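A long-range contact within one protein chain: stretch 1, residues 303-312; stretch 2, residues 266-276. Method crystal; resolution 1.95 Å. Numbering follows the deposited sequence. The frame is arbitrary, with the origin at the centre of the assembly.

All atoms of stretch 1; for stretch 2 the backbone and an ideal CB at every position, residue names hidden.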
ATOM      1  N   ALA A 303     -23.382   2.590  13.473  1.00 27.13           N
ATOM      2  CA  ALA A 303     -22.421   2.840  14.558  1.00 27.23           C
ATOM      3  C   ALA A 303     -21.793   1.536  15.059  1.00 27.38           C
ATOM      4  O   ALA A 303     -20.563   1.403  15.108  1.00 27.08           O
ATOM      5  CB  ALA A 303     -23.088   3.606  15.699  1.00 26.85           C
ATOM      6  N   GLU A 304     -22.646   0.573  15.395  1.00 27.29           N
ATOM      7  CA  GLU A 304     -22.237  -0.747  15.870  1.00 27.63           C
ATOM      8  C   GLU A 304     -21.183  -1.432  14.989  1.00 27.96           C
ATOM      9  O   GLU A 304     -20.172  -1.932  15.485  1.00 28.18           O
ATOM     10  CB  GLU A 304     -23.480  -1.627  15.934  1.00 27.37           C
ATOM     11  CG  GLU A 304     -23.257  -3.062  16.352  1.00 26.69           C
ATOM     12  CD  GLU A 304     -24.413  -3.948  15.930  1.00 24.79           C
ATOM     13  OE1 GLU A 304     -25.565  -3.467  15.928  1.00 25.41           O
ATOM     14  OE2 GLU A 304     -24.167  -5.117  15.588  1.00 23.95           O
ATOM     15  N   VAL A 305     -21.452  -1.481  13.688  1.00 28.46           N
ATOM     16  CA  VAL A 305     -20.652  -2.246  12.751  1.00 28.60           C
ATOM     17  C   VAL A 305     -19.320  -1.542  12.504  1.00 29.43           C
ATOM     18  O   VAL A 305     -18.261  -2.177  12.613  1.00 29.61           O
ATOM     19  CB  VAL A 305     -21.411  -2.511  11.421  1.00 29.01           C
ATOM     20  CG1 VAL A 305     -20.462  -3.036  10.341  1.00 28.23           C
ATOM     21  CG2 VAL A 305     -22.531  -3.509  11.645  1.00 28.11           C
ATOM     22  N   LEU A 306     -19.381  -0.236  12.214  1.00 29.59           N
ATOM     23  CA  LEU A 306     -18.177   0.584  11.997  1.00 30.03           C
ATOM     24  C   LEU A 306     -17.268   0.612  13.230  1.00 29.97           C
ATOM     25  O   LEU A 306     -16.051   0.471  13.109  1.00 30.70           O
ATOM     26  CB  LEU A 306     -18.554   1.996  11.550  1.00 29.77           C
ATOM     27  CG  LEU A 306     -18.569   2.300  10.040  1.00 30.44           C
ATOM     28  CD1 LEU A 306     -19.206   1.216   9.181  1.00 29.83           C
ATOM     29  CD2 LEU A 306     -19.228   3.633   9.774  1.00 30.83           C
ATOM     30  N   GLY A 307     -17.866   0.752  14.412  1.00 29.33           N
ATOM     31  CA  GLY A 307     -17.122   0.694  15.663  1.00 29.16           C
ATOM     32  C   GLY A 307     -16.400  -0.609  15.992  1.00 28.68           C
ATOM     33  O   GLY A 307     -15.572  -0.638  16.882  1.00 28.78           O
ATOM     34  N   GLN A 308     -16.711  -1.693  15.287  1.00 28.51           N
ATOM     35  CA  GLN A 308     -16.024  -2.971  15.522  1.00 28.80           C
ATOM     36  C   GLN A 308     -14.545  -2.962  15.093  1.00 28.65           C
ATOM     37  O   GLN A 308     -13.743  -3.735  15.617  1.00 29.06           O
ATOM     38  CB  GLN A 308     -16.765  -4.132  14.844  1.00 28.49           C
ATOM     39  CG  GLN A 308     -18.177  -4.354  15.380  1.00 28.84           C
ATOM     40  CD  GLN A 308     -18.221  -4.599  16.886  1.00 29.34           C
ATOM     41  OE1 GLN A 308     -17.449  -5.394  17.417  1.00 28.81           O
ATOM     42  NE2 GLN A 308     -19.144  -3.917  17.575  1.00 29.78           N
ATOM     43  N   ASN A 309     -14.194  -2.092  14.149  1.00 28.41           N
ATOM     44  CA  ASN A 309     -12.797  -1.900  13.706  1.00 28.36           C
ATOM     45  C   ASN A 309     -12.177  -0.742  14.484  1.00 28.53           C
ATOM     46  O   ASN A 309     -12.312   0.410  14.065  1.00 27.93           O
ATOM     47  CB  ASN A 309     -12.771  -1.608  12.190  1.00 28.23           C
ATOM     48  CG  ASN A 309     -11.352  -1.391  11.625  1.00 28.29           C
ATOM     49  OD1 ASN A 309     -11.161  -0.633  10.671  1.00 28.73           O
ATOM     50  ND2 ASN A 309     -10.370  -2.053  12.205  1.00 27.32           N
ATOM     51  N   PRO A 310     -11.497  -1.026  15.626  1.00 28.92           N
ATOM     52  CA  PRO A 310     -11.009   0.106  16.446  1.00 28.97           C
ATOM     53  C   PRO A 310      -9.851   0.889  15.798  1.00 29.31           C
ATOM     54  O   PRO A 310      -9.532   2.014  16.228  1.00 29.28           O
ATOM     55  CB  PRO A 310     -10.560  -0.566  17.756  1.00 29.40           C
ATOM     56  CG  PRO A 310     -10.229  -1.961  17.378  1.00 28.93           C
ATOM     57  CD  PRO A 310     -11.125  -2.330  16.215  1.00 29.08           C
ATOM     58  N   SER A 311      -9.233   0.285  14.780  1.00 28.88           N
ATOM     59  CA  SER A 311      -8.207   0.930  13.958  1.00 28.48           C
ATOM     60  C   SER A 311      -8.749   2.182  13.261  1.00 27.98           C
ATOM     61  O   SER A 311      -9.888   2.206  12.831  1.00 27.50           O
ATOM     62  CB  SER A 311      -7.690  -0.063  12.914  1.00 28.13           C
ATOM     63  OG  SER A 311      -6.732   0.540  12.067  1.00 30.57           O
ATOM     64  N   TYR A 312      -7.927   3.220  13.168  1.00 27.83           N
ATOM     65  CA  TYR A 312      -8.343   4.483  12.571  1.00 28.55           C
ATOM     66  C   TYR A 312      -7.136   5.149  11.970  1.00 28.46           C
ATOM     67  O   TYR A 312      -6.076   5.246  12.610  1.00 28.58           O
ATOM     68  CB  TYR A 312      -8.983   5.408  13.615  1.00 28.92           C
ATOM     69  CG  TYR A 312      -9.907   6.452  13.044  1.00 28.35           C
ATOM     70  CD1 TYR A 312     -11.273   6.179  12.868  1.00 29.26           C
ATOM     71  CD2 TYR A 312      -9.434   7.709  12.698  1.00 27.68           C
ATOM     72  CE1 TYR A 312     -12.132   7.125  12.346  1.00 28.73           C
ATOM     73  CE2 TYR A 312     -10.286   8.677  12.177  1.00 28.96           C
ATOM     74  CZ  TYR A 312     -11.634   8.377  12.006  1.00 30.05           C
ATOM     75  OH  TYR A 312     -12.496   9.334  11.507  1.00 29.83           O
ATOM     76  N   UNK A 266      -4.652   0.727  17.055  1.00 30.82           N
ATOM     77  CA  UNK A 266      -5.626  -0.239  17.549  1.00 31.08           C
ATOM     78  C   UNK A 266      -5.852  -1.285  16.456  1.00 31.13           C
ATOM     79  O   UNK A 266      -5.695  -0.977  15.272  1.00 31.19           O
ATOM     80  CB  UNK A 266      -6.937   0.444  17.943  1.00 31.08           C
ATOM     81  N   UNK A 267      -6.163  -2.534  16.846  1.00 31.18           N
ATOM     82  CA  UNK A 267      -6.230  -3.645  15.884  1.00 31.07           C
ATOM     83  C   UNK A 267      -7.220  -3.454  14.743  1.00 30.84           C
ATOM     84  O   UNK A 267      -8.319  -2.924  14.944  1.00 30.03           O
ATOM     85  CB  UNK A 267      -6.591  -4.933  16.628  1.00 31.07           C
ATOM     86  N   UNK A 268      -6.829  -3.890  13.552  1.00 30.84           N
ATOM     87  CA  UNK A 268      -7.759  -3.968  12.440  1.00 31.32           C
ATOM     88  C   UNK A 268      -8.711  -5.149  12.646  1.00 31.26           C
ATOM     89  O   UNK A 268      -8.276  -6.265  12.935  1.00 30.83           O
ATOM     90  CB  UNK A 268      -7.006  -4.101  11.115  1.00 31.32           C
ATOM     91  N   UNK A 269     -10.014  -4.889  12.513  1.00 30.97           N
ATOM     92  CA  UNK A 269     -11.022  -5.947  12.487  1.00 31.02           C
ATOM     93  C   UNK A 269     -11.858  -5.814  11.215  1.00 31.36           C
ATOM     94  O   UNK A 269     -12.315  -4.721  10.879  1.00 31.09           O
ATOM     95  CB  UNK A 269     -11.912  -5.887  13.730  1.00 31.02           C
ATOM     96  N   UNK A 270     -12.042  -6.924  10.501  1.00 31.97           N
ATOM     97  CA  UNK A 270     -12.940  -6.943   9.347  1.00 32.51           C
ATOM     98  C   UNK A 270     -14.420  -6.802   9.758  1.00 32.76           C
ATOM     99  O   UNK A 270     -14.977  -7.668  10.434  1.00 33.04           O
ATOM    100  CB  UNK A 270     -12.740  -8.240   8.560  1.00 32.51           C
ATOM    101  N   UNK A 271     -15.037  -5.701   9.345  1.00 33.04           N
ATOM    102  CA  UNK A 271     -16.468  -5.469   9.558  1.00 33.46           C
ATOM    103  C   UNK A 271     -17.321  -6.412   8.699  1.00 34.05           C
ATOM    104  O   UNK A 271     -18.424  -6.790   9.090  1.00 34.46           O
ATOM    105  CB  UNK A 271     -16.819  -4.013   9.244  1.00 33.46           C
ATOM    106  N   UNK A 272     -16.792  -6.790   7.534  1.00 34.42           N
ATOM    107  CA  UNK A 272     -17.407  -7.799   6.672  1.00 34.91           C
ATOM    108  C   UNK A 272     -17.552  -9.173   7.309  1.00 34.97           C
ATOM    109  O   UNK A 272     -18.558  -9.848   7.103  1.00 34.77           O
ATOM    110  CB  UNK A 272     -16.586  -7.935   5.388  1.00 34.91           C
ATOM    111  N   UNK A 273     -16.544  -9.580   8.082  1.00 35.48           N
ATOM    112  CA  UNK A 273     -16.593 -10.833   8.834  1.00 36.26           C
ATOM    113  C   UNK A 273     -17.483 -10.690  10.057  1.00 36.50           C
ATOM    114  O   UNK A 273     -18.116 -11.660  10.475  1.00 36.84           O
ATOM    115  CB  UNK A 273     -15.187 -11.266   9.253  1.00 36.26           C
ATOM    116  N   UNK A 274     -17.531  -9.487  10.630  1.00 36.83           N
ATOM    117  CA  UNK A 274     -18.441  -9.203  11.739  1.00 37.30           C
ATOM    118  C   UNK A 274     -19.911  -9.320  11.313  1.00 37.52           C
ATOM    119  O   UNK A 274     -20.712  -9.965  11.994  1.00 38.27           O
ATOM    120  CB  UNK A 274     -18.168  -7.803  12.294  1.00 37.30           C
ATOM    121  N   UNK A 275     -20.253  -8.693  10.190  1.00 37.64           N
ATOM    122  CA  UNK A 275     -21.616  -8.682   9.669  1.00 37.50           C
ATOM    123  C   UNK A 275     -22.147 -10.059   9.271  1.00 38.01           C
ATOM    124  O   UNK A 275     -23.347 -10.310   9.376  1.00 37.90           O
ATOM    125  CB  UNK A 275     -21.684  -7.750   8.457  1.00 37.50           C
ATOM    126  N   UNK A 276     -21.247 -10.937   8.822  1.00 38.46           N
ATOM    127  CA  UNK A 276     -21.601 -12.254   8.288  1.00 38.46           C
ATOM    128  C   UNK A 276     -22.129 -13.212   9.351  1.00 39.20           C
ATOM    129  O   UNK A 276     -23.090 -13.958   9.109  1.00 38.96           O
ATOM    130  CB  UNK A 276     -20.382 -12.878   7.606  1.00 38.46           C
TER

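At position 266 the CA-to-CB bond points toward stretch 1. The ideal CB lies 3.5 Å from Pro310 O. The root must pack against stretch 1, but many side chains could turn away beyond it. The residue is His266. Its CB packs 3.8 Å from Pro310 CB, and its end leads away. The backbone also works here: a water donates to His266 O (2.8 Å from the water O) and hydrogen-bonds Ser311 OG (2.9 Å from the water O).

At 267, CB points away, with 4.8 Å from the ideal CB to Pro310 CG. Phi is -58°, a value that proline tolerates, but many residues would fit. It is Pro267. Its CG meets Pro310 CG at 3.8 Å. Its carbonyl takes a weak hydrogen bond from the backbone, Ser311 N to Pro267 O, at 3.3 Å.

At 268 the bond again points away overall, yet the ideal CB is 4.5 Å from Ser311 CB. Almost any side chain could extend from here. Tyr268 does so, and its ring also comes near Asn309.

At 269, CB points sideways, 3.4 Å from Gln308 O. Phi/psi of -125/132 is extended and suits a beta-branched residue, though others would fit. Val269 sets its CG2 4.1 Å from Pro310 CD.

Position 270 points away and finds nothing of stretch 1 within 5.5 Å. It precedes a helix, so serine, threonine, aspartate or asparagine would suit. Ser270 caps the helix: its OG accepts a weak hydrogen bond from the backbone N of position 273, at 3.4 Å.

Position 271 points toward stretch 1. The ideal CB is 3.9 Å from Val305 CG1, and Leu306 lies farther out, within reach of a longer side chain. An aliphatic side chain would suit. Ile271 places CB 3.8 Å from Val305 CG1 and CD1 4.3 Å from Leu306 CD1. Its CG2 also reaches Asn309 CB, at 4.1 Å.

Positions 272 and 273 make no contact with stretch 1 and leave the choice open. They are Gly272 and Arg273.

Position 274 points toward stretch 1, with the ideal CB 4.6 Å from Gln308 CG. Beyond lie Val305 and the acid of Glu304. A long side chain with a donor at its tip would suit, whether aromatic or basic. Tyr274 donates from OH to Glu304 OE2 at 2.6 Å. Gln308 CG sits over its ring face, 3.5 Å from the centroid, while Val305 CG2 lies at the ring edge.

Position 275 points sideways, near Val305 CG1; medium or long apolar residues fit. Met275 brings CG within 3.8 Å of Val305 CG1. Position 276, out of reach, is Ala276.

Stretch 2 266-276: HPYVSIGRYMA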
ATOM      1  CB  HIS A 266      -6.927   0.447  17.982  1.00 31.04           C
ATOM      2  CG  HIS A 266      -6.784   1.262  19.228  1.00 31.53           C
ATOM      3  ND1 HIS A 266      -6.838   0.709  20.490  1.00 31.44           N
ATOM      4  CD2 HIS A 266      -6.579   2.590  19.406  1.00 30.21           C
ATOM      5  CE1 HIS A 266      -6.678   1.663  21.392  1.00 31.42           C
ATOM      6  NE2 HIS A 266      -6.516   2.812  20.759  1.00 30.48           N
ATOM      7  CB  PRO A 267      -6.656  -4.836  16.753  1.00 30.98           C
ATOM      8  CG  PRO A 267      -7.273  -4.208  17.966  1.00 31.55           C
ATOM      9  CD  PRO A 267      -6.442  -3.000  18.213  1.00 31.28           C
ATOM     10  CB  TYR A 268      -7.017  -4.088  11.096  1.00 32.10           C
ATOM     11  CG  TYR A 268      -7.902  -4.598   9.974  1.00 32.80           C
ATOM     12  CD1 TYR A 268      -7.880  -5.947   9.610  1.00 33.74           C
ATOM     13  CD2 TYR A 268      -8.794  -3.743   9.306  1.00 34.02           C
ATOM     14  CE1 TYR A 268      -8.704  -6.438   8.604  1.00 34.51           C
ATOM     15  CE2 TYR A 268      -9.627  -4.224   8.292  1.00 34.26           C
ATOM     16  CZ  TYR A 268      -9.570  -5.575   7.949  1.00 34.60           C
ATOM     17  OH  TYR A 268     -10.370  -6.082   6.951  1.00 35.63           O
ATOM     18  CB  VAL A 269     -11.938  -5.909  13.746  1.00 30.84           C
ATOM     19  CG1 VAL A 269     -13.106  -6.890  13.611  1.00 30.22           C
ATOM     20  CG2 VAL A 269     -11.134  -6.199  15.008  1.00 29.38           C
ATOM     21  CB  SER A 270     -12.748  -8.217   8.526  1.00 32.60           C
ATOM     22  OG  SER A 270     -13.539  -8.173   7.355  1.00 32.23           O
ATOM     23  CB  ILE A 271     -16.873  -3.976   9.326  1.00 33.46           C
ATOM     24  CG1 ILE A 271     -16.571  -3.519   7.883  1.00 33.37           C
ATOM     25  CG2 ILE A 271     -16.206  -3.062  10.383  1.00 32.64           C
ATOM     26  CD1 ILE A 271     -17.392  -2.300   7.405  1.00 32.98           C
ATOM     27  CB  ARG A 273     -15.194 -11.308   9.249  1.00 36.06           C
ATOM     28  CG  ARG A 273     -14.323 -11.789   8.094  1.00 36.54           C
ATOM     29  CD  ARG A 273     -13.001 -12.411   8.569  1.00 37.28           C
ATOM     30  NE  ARG A 273     -11.922 -12.096   7.634  1.00 39.30           N
ATOM     31  CZ  ARG A 273     -10.943 -11.223   7.870  1.00 40.50           C
ATOM     32  NH1 ARG A 273     -10.862 -10.588   9.039  1.00 40.62           N
ATOM     33  NH2 ARG A 273     -10.027 -10.993   6.937  1.00 41.66           N
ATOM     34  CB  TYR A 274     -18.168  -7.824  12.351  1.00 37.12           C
ATOM     35  CG  TYR A 274     -19.187  -7.427  13.403  1.00 37.10           C
ATOM     36  CD1 TYR A 274     -19.090  -7.917  14.706  1.00 36.96           C
ATOM     37  CD2 TYR A 274     -20.259  -6.580  13.092  1.00 36.29           C
ATOM     38  CE1 TYR A 274     -20.029  -7.571  15.683  1.00 37.28           C
ATOM     39  CE2 TYR A 274     -21.203  -6.226  14.062  1.00 36.61           C
ATOM     40  CZ  TYR A 274     -21.077  -6.728  15.357  1.00 36.96           C
ATOM     41  OH  TYR A 274     -21.994  -6.392  16.331  1.00 37.13           O
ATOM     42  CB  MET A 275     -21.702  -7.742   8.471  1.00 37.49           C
ATOM     43  CG  MET A 275     -21.665  -6.268   8.839  1.00 36.83           C
ATOM     44  SD  MET A 275     -21.668  -5.246   7.375  1.00 37.14           S
ATOM     45  CE  MET A 275     -23.407  -5.199   6.983  1.00 35.32           C
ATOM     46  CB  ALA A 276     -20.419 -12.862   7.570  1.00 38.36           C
TER
HETATM   47  O   HOH W   1      -4.278   0.835  13.617  1.00 30.17           O
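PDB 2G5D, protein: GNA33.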